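Local coordinates for protein Sqt1 (Chaetomium thermophilum, PDB 4ZOY) that probably acts as a WD40-repeat chaperone that captures a nascent ribosomal protein during its synthesis, in the service of ribosome biogenesis, at residues Asp42-Ala55 with Leu79-Ile92. Residues are numbered along the deposited sequence; the frame is centred on the assembly and turned at random.
Sequences DAPGKGYVLDISAA and LNPIFEIDGHTDSI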
loop_
_atom_site.group_PDB
_atom_site.type_symbol
_atom_site.label_atom_id
_atom_site.label_comp_id
_atom_site.label_asym_id
_atom_site.label_seq_id
_atom_site.Cartn_x
_atom_site.Cartn_y
_atom_site.Cartn_z
ATOM N N ASP A 42 -8.833 -14.107 21.594
ATOM C CA ASP A 42 -7.464 -14.073 22.096
ATOM C C ASP A 42 -6.433 -14.617 21.104
ATOM O O ASP A 42 -5.278 -14.828 21.469
ATOM C CB ASP A 42 -7.371 -14.867 23.402
ATOM C CG ASP A 42 -7.620 -16.351 23.195
ATOM O OD1 ASP A 42 -8.449 -16.698 22.326
ATOM O OD2 ASP A 42 -6.995 -17.165 23.908
ATOM N N ALA A 43 -6.847 -14.867 19.864
ATOM C CA ALA A 43 -5.941 -15.445 18.870
ATOM C C ALA A 43 -4.792 -14.490 18.568
ATOM O O ALA A 43 -5.014 -13.306 18.310
ATOM C CB ALA A 43 -6.688 -15.792 17.597
ATOM N N PRO A 44 -3.558 -15.001 18.620
ATOM C CA PRO A 44 -2.373 -14.169 18.400
ATOM C C PRO A 44 -2.164 -13.848 16.929
ATOM O O PRO A 44 -2.849 -14.390 16.064
ATOM C CB PRO A 44 -1.234 -15.037 18.934
ATOM C CG PRO A 44 -1.721 -16.442 18.713
ATOM C CD PRO A 44 -3.205 -16.399 18.929
ATOM N N GLY A 45 -1.228 -12.947 16.665
ATOM C CA GLY A 45 -0.801 -12.687 15.304
ATOM C C GLY A 45 0.463 -13.474 15.039
ATOM O O GLY A 45 1.148 -13.913 15.967
ATOM N N LYS A 46 0.777 -13.658 13.764
ATOM C CA LYS A 46 1.945 -14.412 13.368
ATOM C C LYS A 46 2.458 -13.886 12.044
ATOM O O LYS A 46 1.672 -13.557 11.144
ATOM C CB LYS A 46 1.620 -15.902 13.243
ATOM C CG LYS A 46 2.792 -16.787 12.862
ATOM C CD LYS A 46 3.684 -17.056 14.057
ATOM C CE LYS A 46 4.681 -18.161 13.764
ATOM N NZ LYS A 46 5.481 -18.520 14.975
ATOM N N GLY A 47 3.775 -13.834 11.922
ATOM C CA GLY A 47 4.390 -13.456 10.672
ATOM C C GLY A 47 5.476 -14.434 10.284
ATOM O O GLY A 47 5.984 -15.193 11.118
ATOM N N TYR A 48 5.840 -14.408 9.012
ATOM C CA TYR A 48 6.903 -15.242 8.488
ATOM C C TYR A 48 7.743 -14.466 7.494
ATOM O O TYR A 48 7.248 -13.535 6.848
ATOM C CB TYR A 48 6.336 -16.490 7.811
ATOM C CG TYR A 48 5.660 -17.458 8.747
ATOM C CD1 TYR A 48 6.407 -18.383 9.469
ATOM C CD2 TYR A 48 4.281 -17.456 8.900
ATOM C CE1 TYR A 48 5.789 -19.280 10.329
ATOM C CE2 TYR A 48 3.650 -18.352 9.757
ATOM C CZ TYR A 48 4.415 -19.258 10.464
ATOM O OH TYR A 48 3.802 -20.151 11.315
ATOM N N VAL A 49 9.010 -14.836 7.366
ATOM C CA VAL A 49 9.806 -14.354 6.255
ATOM C C VAL A 49 10.078 -15.523 5.328
ATOM O O VAL A 49 10.460 -16.607 5.776
ATOM C CB VAL A 49 11.130 -13.717 6.704
ATOM C CG1 VAL A 49 11.887 -13.190 5.489
ATOM C CG2 VAL A 49 10.859 -12.602 7.703
ATOM N N LEU A 50 9.867 -15.300 4.037
ATOM C CA LEU A 50 10.024 -16.338 3.033
ATOM C C LEU A 50 11.122 -15.974 2.057
ATOM O O LEU A 50 11.404 -14.792 1.851
ATOM C CB LEU A 50 8.720 -16.550 2.271
ATOM C CG LEU A 50 7.460 -16.743 3.111
ATOM C CD1 LEU A 50 6.224 -16.703 2.247
ATOM C CD2 LEU A 50 7.522 -18.065 3.865
ATOM N N ASP A 51 11.739 -16.997 1.468
ATOM C CA ASP A 51 12.678 -16.836 0.367
ATOM C C ASP A 51 12.075 -17.485 -0.873
ATOM O O ASP A 51 12.086 -18.710 -1.016
ATOM C CB ASP A 51 14.035 -17.465 0.705
ATOM C CG ASP A 51 15.099 -17.159 -0.334
ATOM O OD1 ASP A 51 14.746 -16.777 -1.468
ATOM O OD2 ASP A 51 16.296 -17.307 -0.013
ATOM N N ILE A 52 11.561 -16.651 -1.769
ATOM C CA ILE A 52 10.765 -17.094 -2.909
ATOM C C ILE A 52 11.664 -17.650 -4.036
ATOM O O ILE A 52 11.190 -18.291 -4.976
ATOM C CB ILE A 52 9.848 -15.912 -3.392
ATOM C CG1 ILE A 52 8.496 -15.956 -2.670
ATOM C CG2 ILE A 52 9.579 -15.921 -4.889
ATOM C CD1 ILE A 52 8.568 -15.833 -1.185
ATOM N N SER A 53 12.973 -17.464 -3.911
ATOM C CA SER A 53 13.892 -17.986 -4.921
ATOM C C SER A 53 13.863 -19.518 -4.953
ATOM O O SER A 53 14.306 -20.137 -5.917
ATOM C CB SER A 53 15.314 -17.490 -4.668
ATOM O OG SER A 53 15.870 -18.096 -3.518
ATOM N N ALA A 54 13.320 -20.122 -3.900
ATOM C CA ALA A 54 13.173 -21.573 -3.830
ATOM C C ALA A 54 12.053 -22.075 -4.740
ATOM O O ALA A 54 11.899 -23.281 -4.934
ATOM C CB ALA A 54 12.919 -22.008 -2.393
ATOM N N ALA A 55 11.270 -21.152 -5.293
ATOM C CA ALA A 55 10.164 -21.516 -6.175
ATOM C C ALA A 55 10.673 -21.945 -7.546
ATOM O O ALA A 55 11.120 -21.116 -8.337
ATOM C CB ALA A 55 9.185 -20.353 -6.312
ATOM N N LEU A 79 6.727 -23.678 0.281
ATOM C CA LEU A 79 7.824 -22.856 0.795
ATOM C C LEU A 79 8.057 -23.052 2.282
ATOM O O LEU A 79 7.113 -23.218 3.042
ATOM C CB LEU A 79 7.555 -21.375 0.529
ATOM C CG LEU A 79 7.464 -20.975 -0.940
ATOM C CD1 LEU A 79 6.925 -19.551 -1.046
ATOM C CD2 LEU A 79 8.822 -21.098 -1.615
ATOM N N ASN A 80 9.319 -23.003 2.691
ATOM C CA ASN A 80 9.660 -23.072 4.105
ATOM C C ASN A 80 10.215 -21.744 4.600
ATOM O O ASN A 80 11.135 -21.193 4.001
ATOM C CB ASN A 80 10.665 -24.198 4.362
ATOM C CG ASN A 80 10.138 -25.552 3.931
ATOM O OD1 ASN A 80 9.191 -26.075 4.518
ATOM N ND2 ASN A 80 10.748 -26.128 2.903
ATOM N N PRO A 81 9.652 -21.225 5.698
ATOM C CA PRO A 81 10.082 -19.906 6.182
ATOM C C PRO A 81 11.530 -19.876 6.634
ATOM O O PRO A 81 12.064 -20.880 7.115
ATOM C CB PRO A 81 9.153 -19.639 7.368
ATOM C CG PRO A 81 8.002 -20.557 7.187
ATOM C CD PRO A 81 8.549 -21.773 6.500
ATOM N N ILE A 82 12.168 -18.723 6.482
ATOM C CA ILE A 82 13.521 -18.548 6.991
ATOM C C ILE A 82 13.528 -17.778 8.308
ATOM O O ILE A 82 14.565 -17.662 8.962
ATOM C CB ILE A 82 14.418 -17.835 5.969
ATOM C CG1 ILE A 82 13.964 -16.390 5.768
ATOM C CG2 ILE A 82 14.434 -18.597 4.644
ATOM C CD1 ILE A 82 14.783 -15.653 4.751
ATOM N N PHE A 83 12.369 -17.263 8.703
ATOM C CA PHE A 83 12.238 -16.552 9.972
ATOM C C PHE A 83 10.784 -16.519 10.401
ATOM O O PHE A 83 9.885 -16.530 9.560
ATOM C CB PHE A 83 12.786 -15.123 9.869
ATOM C CG PHE A 83 12.895 -14.417 11.194
ATOM C CD1 PHE A 83 13.819 -14.834 12.143
ATOM C CD2 PHE A 83 12.083 -13.329 11.490
ATOM C CE1 PHE A 83 13.930 -14.185 13.361
ATOM C CE2 PHE A 83 12.188 -12.672 12.706
ATOM C CZ PHE A 83 13.114 -13.105 13.647
ATOM N N GLU A 84 10.559 -16.486 11.711
ATOM C CA GLU A 84 9.215 -16.396 12.261
ATOM C C GLU A 84 9.076 -15.131 13.088
ATOM O O GLU A 84 9.952 -14.802 13.893
ATOM C CB GLU A 84 8.885 -17.624 13.116
ATOM C CG GLU A 84 8.817 -18.914 12.322
ATOM C CD GLU A 84 8.264 -20.073 13.130
ATOM O OE1 GLU A 84 7.510 -19.829 14.094
ATOM O OE2 GLU A 84 8.573 -21.230 12.779
ATOM N N ILE A 85 7.976 -14.418 12.884
ATOM C CA ILE A 85 7.714 -13.201 13.629
ATOM C C ILE A 85 6.719 -13.474 14.744
ATOM O O ILE A 85 5.525 -13.644 14.499
ATOM C CB ILE A 85 7.171 -12.083 12.714
ATOM C CG1 ILE A 85 8.148 -11.809 11.569
ATOM C CG2 ILE A 85 6.903 -10.819 13.529
ATOM C CD1 ILE A 85 7.556 -10.917 10.477
ATOM N N ASP A 86 7.227 -13.522 15.976
ATOM C CA ASP A 86 6.402 -13.770 17.152
ATOM C C ASP A 86 6.329 -12.540 18.044
ATOM O O ASP A 86 7.157 -11.639 17.935
ATOM C CB ASP A 86 6.958 -14.950 17.955
ATOM C CG ASP A 86 6.916 -16.257 17.183
ATOM O OD1 ASP A 86 5.863 -16.564 16.593
ATOM O OD2 ASP A 86 7.937 -16.974 17.169
ATOM N N GLY A 87 5.345 -12.505 18.931
ATOM C CA GLY A 87 5.238 -11.415 19.882
ATOM C C GLY A 87 3.981 -10.579 19.756
ATOM O O GLY A 87 3.665 -9.790 20.646
ATOM N N HIS A 88 3.261 -10.725 18.650
ATOM C CA HIS A 88 2.007 -10.009 18.503
ATOM C C HIS A 88 0.868 -10.806 19.125
ATOM O O HIS A 88 0.696 -11.994 18.837
ATOM C CB HIS A 88 1.717 -9.704 17.033
ATOM C CG HIS A 88 2.604 -8.648 16.455
ATOM N ND1 HIS A 88 2.356 -7.297 16.620
ATOM C CD2 HIS A 88 3.730 -8.736 15.714
ATOM C CE1 HIS A 88 3.299 -6.608 16.009
ATOM N NE2 HIS A 88 4.144 -7.451 15.447
ATOM N N THR A 89 0.100 -10.141 19.984
ATOM C CA THR A 89 -0.971 -10.784 20.726
ATOM C C THR A 89 -2.306 -10.610 20.019
ATOM O O THR A 89 -3.353 -11.047 20.499
ATOM C CB THR A 89 -1.055 -10.225 22.157
ATOM O OG1 THR A 89 -1.163 -8.797 22.110
ATOM C CG2 THR A 89 0.199 -10.602 22.938
ATOM N N ASP A 90 -2.257 -9.967 18.856
ATOM C CA ASP A 90 -3.420 -9.830 17.995
ATOM C C ASP A 90 -2.856 -9.806 16.581
ATOM O O ASP A 90 -1.639 -9.791 16.420
ATOM C CB ASP A 90 -4.214 -8.561 18.321
ATOM C CG ASP A 90 -5.661 -8.629 17.863
ATOM O OD1 ASP A 90 -6.006 -9.494 17.031
ATOM O OD2 ASP A 90 -6.464 -7.793 18.333
ATOM N N SER A 91 -3.727 -9.808 15.578
ATOM C CA SER A 91 -3.312 -9.957 14.176
ATOM C C SER A 91 -2.225 -8.997 13.728
ATOM O O SER A 91 -2.264 -7.820 14.059
ATOM C CB SER A 91 -4.513 -9.771 13.258
ATOM O OG SER A 91 -5.574 -10.626 13.650
ATOM N N ILE A 92 -1.262 -9.499 12.967
ATOM C CA ILE A 92 -0.353 -8.590 12.262
ATOM C C ILE A 92 -1.115 -7.968 11.099
ATOM O O ILE A 92 -1.689 -8.678 10.280
ATOM C CB ILE A 92 0.909 -9.284 11.751
ATOM C CG1 ILE A 92 1.730 -9.823 12.933
ATOM C CG2 ILE A 92 1.735 -8.299 10.908
ATOM C CD1 ILE A 92 3.037 -10.499 12.551
HETATM O O HOH W 1 -3.283 -13.357 22.106
HETATM O O HOH W 2 -5.645 -12.722 15.548
HETATM O O HOH W 3 -7.159 -11.709 18.589
HETATM O O HOH W 4 3.533 -12.441 16.176
HETATM O O HOH W 5 10.831 -19.643 1.770
#
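Strands 45-51 and 83-85 run antiparallel, their directions 157° apart and their axes 4.4 Å apart at closest approach. G47 and I85 form a hydrogen-bonded pair, I85 N reaching G47 O at 2.8 Å and G47 N returning to I85 O. V49 N binds F83 O, whereas V49 O accepts from I82 N at 2.8 Å; with I82 and F83 both facing V49, this is a classic beta bulge. Past strand 83-85, G45 N donates to H88 O, and one water joins G45 O, I85 O and H88 N. Strand 83-85 is an outermost strand of the four-stranded antiparallel sheet that continues through 30-36 to 18-23, one blade of the WD40 beta-propeller. H88 hydrogen-bonds through NE2 to S107 OG and through ND1 to D111 OD1, linking its loop to the next blade. K46 NZ lies 2.6 Å from D86 OD1, on its syn lone pair, and 2.6 Å from E84 OE1, on the anti side but tilted from the carboxylate plane, a salt-bridge network. K46 starts away from 83-85, and a bend at chi2 (78°) returns its amine; an alanine here would probably leave both carboxylates close together without their shared cation. Y48 lies alongside P81 and E84, its CD1 3.5 Å from P81 CG, with ring and carboxylate planes 57° apart. On the other face, V49 splits its branches: CG1 meets I82 CG1 at 3.8 Å, while CG2 sits at the edge of the F83 ring.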